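Local coordinates for Dps family protein (Staphylococcus aureus subsp. aureus, PDB 2D5K), which probably stores iron and protects DNA from oxidative damage as a twelve-subunit ferritin-like shell, in the manner of other Dps proteins, at residues L12-Q15 with V16-T20; K25-N28 with F29-V33. All coordinates share one frame; numbering follows the deposited sequence.

Contact 1: L12-Q15 with V16-T20; sequences LNQQ and VANWT
Two successive turns of helix 5-32, the first long helix of the ferritin-like four-helix bundle, meet here through the amides of Q14, Q15 and N18 and the indole of W19. The backbone is regular i to i+4 helix: V16, A17, N18 and W19 give their N-H groups to the carbonyls of L12, N13, Q14 and Q15, and W19 N lies 2.9 Å from Q15 O with an N-H...O angle of 172°. N18 stands between the two glutamines and serves both. Its OD1 accepts from Q14 NE2 at 2.9 Å; the acceptor lies in the amide plane of Q14, but the donor sits above the carbonyl plane of N18 and misses the lone pairs. The Q14 chain bends at chi2 (67°), so that NE2 comes toward N18. N18 ND2 in turn donates to Q15 OE1 at 3.2 Å, again from above the carbonyl plane, with the two amides turned 69° apart. The same OE1 receives a weak bond from W19 NE1 at 3.3 Å, the Q15 side chain running alongside the indole. T20 OG1 donates to V16 O at 2.7 Å and T20 N reaches that oxygen from the other face of its plane. Elsewhere, Q14 NE2 also donates to Q80 O, N18 OD1 accepts from I82 N and N18 ND2 donates to Q109 OE1, which also takes Q15 NE2; W19 meets Y55 edge-to-face. Such a largely buried amide network, linking one helix to helix 92-120 and to the loop after helix 74-80, is a polar layer within a ferritin-like helical bundle.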
loop_
_atom_site.group_PDB
_atom_site.type_symbol
_atom_site.label_atom_id
_atom_site.label_comp_id
_atom_site.label_asym_id
_atom_site.label_seq_id
_atom_site.Cartn_x
_atom_site.Cartn_y
_atom_site.Cartn_z
ATOM N N LEU B 12 -24.013 -21.831 -19.024
ATOM C CA LEU B 12 -23.263 -21.356 -17.867
ATOM C C LEU B 12 -22.705 -22.534 -17.070
ATOM O O LEU B 12 -21.531 -22.531 -16.684
ATOM C CB LEU B 12 -24.157 -20.483 -16.970
ATOM C CG LEU B 12 -24.478 -19.082 -17.512
ATOM C CD1 LEU B 12 -25.665 -18.483 -16.760
ATOM C CD2 LEU B 12 -23.247 -18.189 -17.373
ATOM N N ASN B 13 -23.536 -23.545 -16.832
ATOM C CA ASN B 13 -23.078 -24.713 -16.085
ATOM C C ASN B 13 -22.012 -25.493 -16.844
ATOM O O ASN B 13 -21.123 -26.084 -16.233
ATOM C CB ASN B 13 -24.247 -25.640 -15.731
ATOM C CG ASN B 13 -24.851 -25.316 -14.380
ATOM O OD1 ASN B 13 -24.136 -24.945 -13.446
ATOM N ND2 ASN B 13 -26.167 -25.463 -14.263
ATOM N N GLN B 14 -22.098 -25.494 -18.170
ATOM C CA GLN B 14 -21.107 -26.189 -18.981
ATOM C C GLN B 14 -19.733 -25.605 -18.664
ATOM O O GLN B 14 -18.754 -26.340 -18.546
ATOM C CB GLN B 14 -21.415 -26.024 -20.470
ATOM C CG GLN B 14 -20.327 -26.550 -21.406
ATOM C CD GLN B 14 -20.173 -28.064 -21.353
ATOM O OE1 GLN B 14 -21.102 -28.807 -21.675
ATOM N NE2 GLN B 14 -18.995 -28.526 -20.947
ATOM N N GLN B 15 -19.663 -24.282 -18.516
ATOM C CA GLN B 15 -18.395 -23.636 -18.201
ATOM C C GLN B 15 -18.010 -23.833 -16.735
ATOM O O GLN B 15 -16.831 -23.962 -16.420
ATOM C CB GLN B 15 -18.444 -22.140 -18.532
ATOM C CG GLN B 15 -18.615 -21.836 -20.020
ATOM C CD GLN B 15 -17.651 -22.623 -20.890
ATOM O OE1 GLN B 15 -16.461 -22.723 -20.587
ATOM N NE2 GLN B 15 -18.161 -23.182 -21.982
ATOM N N VAL B 16 -18.989 -23.853 -15.834
ATOM C CA VAL B 16 -18.663 -24.070 -14.424
ATOM C C VAL B 16 -17.988 -25.436 -14.334
ATOM O O VAL B 16 -16.991 -25.607 -13.624
ATOM C CB VAL B 16 -19.923 -24.067 -13.521
ATOM C CG1 VAL B 16 -19.534 -24.423 -12.086
ATOM C CG2 VAL B 16 -20.579 -22.698 -13.545
ATOM N N ALA B 17 -18.530 -26.396 -15.077
ATOM C CA ALA B 17 -17.991 -27.752 -15.112
ATOM C C ALA B 17 -16.592 -27.767 -15.726
ATOM O O ALA B 17 -15.662 -28.322 -15.140
ATOM C CB ALA B 17 -18.919 -28.663 -15.904
ATOM N N ASN B 18 -16.445 -27.158 -16.904
ATOM C CA ASN B 18 -15.147 -27.101 -17.581
ATOM C C ASN B 18 -14.047 -26.535 -16.693
ATOM O O ASN B 18 -12.971 -27.113 -16.574
ATOM C CB ASN B 18 -15.195 -26.205 -18.825
ATOM C CG ASN B 18 -16.027 -26.781 -19.948
ATOM O OD1 ASN B 18 -16.247 -27.989 -20.031
ATOM N ND2 ASN B 18 -16.474 -25.906 -20.849
ATOM N N TRP B 19 -14.321 -25.389 -16.081
ATOM C CA TRP B 19 -13.317 -24.736 -15.266
ATOM C C TRP B 19 -13.072 -25.360 -13.904
ATOM O O TRP B 19 -12.008 -25.171 -13.318
ATOM C CB TRP B 19 -13.637 -23.243 -15.171
ATOM C CG TRP B 19 -13.486 -22.597 -16.526
ATOM C CD1 TRP B 19 -14.469 -22.381 -17.454
ATOM C CD2 TRP B 19 -12.257 -22.197 -17.146
ATOM N NE1 TRP B 19 -13.924 -21.876 -18.616
ATOM C CE2 TRP B 19 -12.570 -21.754 -18.452
ATOM C CE3 TRP B 19 -10.921 -22.174 -16.725
ATOM C CZ2 TRP B 19 -11.593 -21.291 -19.340
ATOM C CZ3 TRP B 19 -9.948 -21.713 -17.610
ATOM C CH2 TRP B 19 -10.294 -21.279 -18.904
ATOM N N THR B 20 -14.039 -26.117 -13.407
ATOM C CA THR B 20 -13.836 -26.788 -12.132
ATOM C C THR B 20 -12.848 -27.920 -12.420
ATOM O O THR B 20 -11.914 -28.151 -11.655
ATOM C CB THR B 20 -15.151 -27.358 -11.575
ATOM O OG1 THR B 20 -16.030 -26.274 -11.235
ATOM C CG2 THR B 20 -14.888 -28.189 -10.327
#

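Contact 2: K25-N28 with F29-V33; sequences KLHN and FHWYV
Along the last turns of helix 5-32, H27 meets W31, K25 meets F29 and N28 meets Y32, each pair four residues apart. H27 turns its imidazole edge toward the face of the W31 six-membered ring (offset edge-to-face, centroids 5.4 Å apart, planes at 69°), and H27 CB adds a CH-pi contact 3.9 Å from that ring's centroid. With CG anti to the backbone N (chi1 178°), K25 runs beside F29 and makes a second CH-pi contact, CG 4.0 Å from the ring centroid. The backbone N28 O lies at the edge of the Y32 ring, 3.2 Å from Y32 CD2; the N28 amide crosses that ring obliquely, planes 41° apart, with N28 OD1 3.4 Å from Y32 CD2. Y32 N donates to N28 O at 2.8 Å before V33 leaves the helical conformation. The polar ends look elsewhere: H27 ND1 bonds to Y23 O one turn earlier, K25 NZ forms salt bridges with E98 and D102, and W31 NE1, Y32 OH and N28 ND2 donate to D57, P70 and G72 of a neighbouring subunit. The helix end lies between helix 92-120, which F29 touches, helix 38-65, where H30 and H27 stack on H42 and Y49, and the subunit interface.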
loop_
_atom_site.group_PDB
_atom_site.type_symbol
_atom_site.label_atom_id
_atom_site.label_comp_id
_atom_site.label_asym_id
_atom_site.label_seq_id
_atom_site.Cartn_x
_atom_site.Cartn_y
_atom_site.Cartn_z
ATOM N N LYS B 25 -6.841 -29.778 -13.016
ATOM C CA LYS B 25 -5.850 -30.190 -14.003
ATOM C C LYS B 25 -4.687 -29.207 -13.986
ATOM O O LYS B 25 -3.532 -29.596 -14.170
ATOM C CB LYS B 25 -6.447 -30.266 -15.415
ATOM C CG LYS B 25 -5.400 -30.661 -16.451
ATOM C CD LYS B 25 -5.973 -31.414 -17.645
ATOM C CE LYS B 25 -6.741 -30.518 -18.583
ATOM N NZ LYS B 25 -7.110 -31.263 -19.831
ATOM N N LEU B 26 -4.988 -27.931 -13.753
ATOM C CA LEU B 26 -3.944 -26.914 -13.704
ATOM C C LEU B 26 -3.077 -27.089 -12.459
ATOM O O LEU B 26 -1.907 -26.732 -12.472
ATOM C CB LEU B 26 -4.554 -25.510 -13.753
ATOM C CG LEU B 26 -5.049 -25.092 -15.142
ATOM C CD1 LEU B 26 -5.988 -23.898 -15.028
ATOM C CD2 LEU B 26 -3.855 -24.755 -16.026
ATOM N N HIS B 27 -3.649 -27.626 -11.382
ATOM C CA HIS B 27 -2.862 -27.876 -10.179
ATOM C C HIS B 27 -1.912 -29.020 -10.503
ATOM O O HIS B 27 -0.739 -28.995 -10.136
ATOM C CB HIS B 27 -3.751 -28.282 -8.999
ATOM C CG HIS B 27 -4.231 -27.124 -8.183
ATOM N ND1 HIS B 27 -5.226 -26.272 -8.611
ATOM C CD2 HIS B 27 -3.834 -26.664 -6.973
ATOM C CE1 HIS B 27 -5.422 -25.336 -7.698
ATOM N NE2 HIS B 27 -4.590 -25.551 -6.694
ATOM N N ASN B 28 -2.436 -30.024 -11.199
ATOM C CA ASN B 28 -1.645 -31.183 -11.595
ATOM C C ASN B 28 -0.438 -30.724 -12.413
ATOM O O ASN B 28 0.699 -31.107 -12.128
ATOM C CB ASN B 28 -2.518 -32.141 -12.415
ATOM C CG ASN B 28 -1.766 -33.376 -12.880
ATOM O OD1 ASN B 28 -0.785 -33.277 -13.616
ATOM N ND2 ASN B 28 -2.229 -34.551 -12.452
ATOM N N PHE B 29 -0.677 -29.889 -13.421
ATOM C CA PHE B 29 0.417 -29.404 -14.258
ATOM C C PHE B 29 1.369 -28.534 -13.436
ATOM O O PHE B 29 2.582 -28.582 -13.618
ATOM C CB PHE B 29 -0.134 -28.629 -15.462
ATOM C CG PHE B 29 -0.837 -29.500 -16.483
ATOM C CD1 PHE B 29 -0.919 -30.882 -16.308
ATOM C CD2 PHE B 29 -1.414 -28.935 -17.617
ATOM C CE1 PHE B 29 -1.567 -31.688 -17.247
ATOM C CE2 PHE B 29 -2.063 -29.732 -18.563
ATOM C CZ PHE B 29 -2.138 -31.114 -18.374
ATOM N N HIS B 30 0.800 -27.747 -12.530
ATOM C CA HIS B 30 1.557 -26.869 -11.640
ATOM C C HIS B 30 2.533 -27.702 -10.798
ATOM O O HIS B 30 3.671 -27.298 -10.564
ATOM C CB HIS B 30 0.548 -26.118 -10.752
ATOM C CG HIS B 30 1.143 -25.400 -9.577
ATOM N ND1 HIS B 30 1.915 -24.264 -9.701
ATOM C CD2 HIS B 30 0.982 -25.599 -8.246
ATOM C CE1 HIS B 30 2.198 -23.791 -8.500
ATOM N NE2 HIS B 30 1.644 -24.582 -7.600
ATOM N N TRP B 31 2.089 -28.881 -10.367
ATOM C CA TRP B 31 2.918 -29.748 -9.535
ATOM C C TRP B 31 3.885 -30.640 -10.297
ATOM O O TRP B 31 5.035 -30.812 -9.892
ATOM C CB TRP B 31 2.036 -30.660 -8.667
ATOM C CG TRP B 31 1.121 -29.934 -7.725
ATOM C CD1 TRP B 31 1.380 -28.768 -7.066
ATOM C CD2 TRP B 31 -0.189 -30.346 -7.314
ATOM N NE1 TRP B 31 0.309 -28.423 -6.271
ATOM C CE2 TRP B 31 -0.666 -29.376 -6.404
ATOM C CE3 TRP B 31 -1.006 -31.442 -7.626
ATOM C CZ2 TRP B 31 -1.928 -29.466 -5.801
ATOM C CZ3 TRP B 31 -2.265 -31.534 -7.026
ATOM C CH2 TRP B 31 -2.710 -30.547 -6.124
ATOM N N TYR B 32 3.409 -31.212 -11.397
ATOM C CA TYR B 32 4.202 -32.155 -12.175
ATOM C C TYR B 32 5.067 -31.637 -13.316
ATOM O O TYR B 32 5.816 -32.412 -13.914
ATOM C CB TYR B 32 3.272 -33.251 -12.704
ATOM C CG TYR B 32 2.752 -34.180 -11.627
ATOM C CD1 TYR B 32 3.591 -35.120 -11.029
ATOM C CD2 TYR B 32 1.421 -34.124 -11.207
ATOM C CE1 TYR B 32 3.120 -35.987 -10.044
ATOM C CE2 TYR B 32 0.939 -34.986 -10.220
ATOM C CZ TYR B 32 1.798 -35.919 -9.645
ATOM O OH TYR B 32 1.330 -36.790 -8.687
ATOM N N VAL B 33 4.975 -30.348 -13.628
ATOM C CA VAL B 33 5.774 -29.801 -14.719
ATOM C C VAL B 33 7.264 -29.955 -14.428
ATOM O O VAL B 33 7.711 -29.784 -13.293
ATOM C CB VAL B 33 5.441 -28.307 -14.973
ATOM C CG1 VAL B 33 5.930 -27.444 -13.813
ATOM C CG2 VAL B 33 6.062 -27.854 -16.293
#

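In the fold
Helix 5-32 carries both contacts in series: contact 1 is complete at T20 before contact 2 starts at K25. Each joins adjacent segments, so neither closes a loop and the two do not nest or cross. Their centres lie about 19 Å apart and their nearest atoms about 5 Å, without touching. Contact 1 is the more central, about 7 Å from the centre of the chain against about 15 Å for contact 2. Both pack against helices 38-65 and 92-120, but contact 1 also reaches helix 123-147, whereas contact 2, at the helix's C-terminal end, meets a second subunit of the dodecamer.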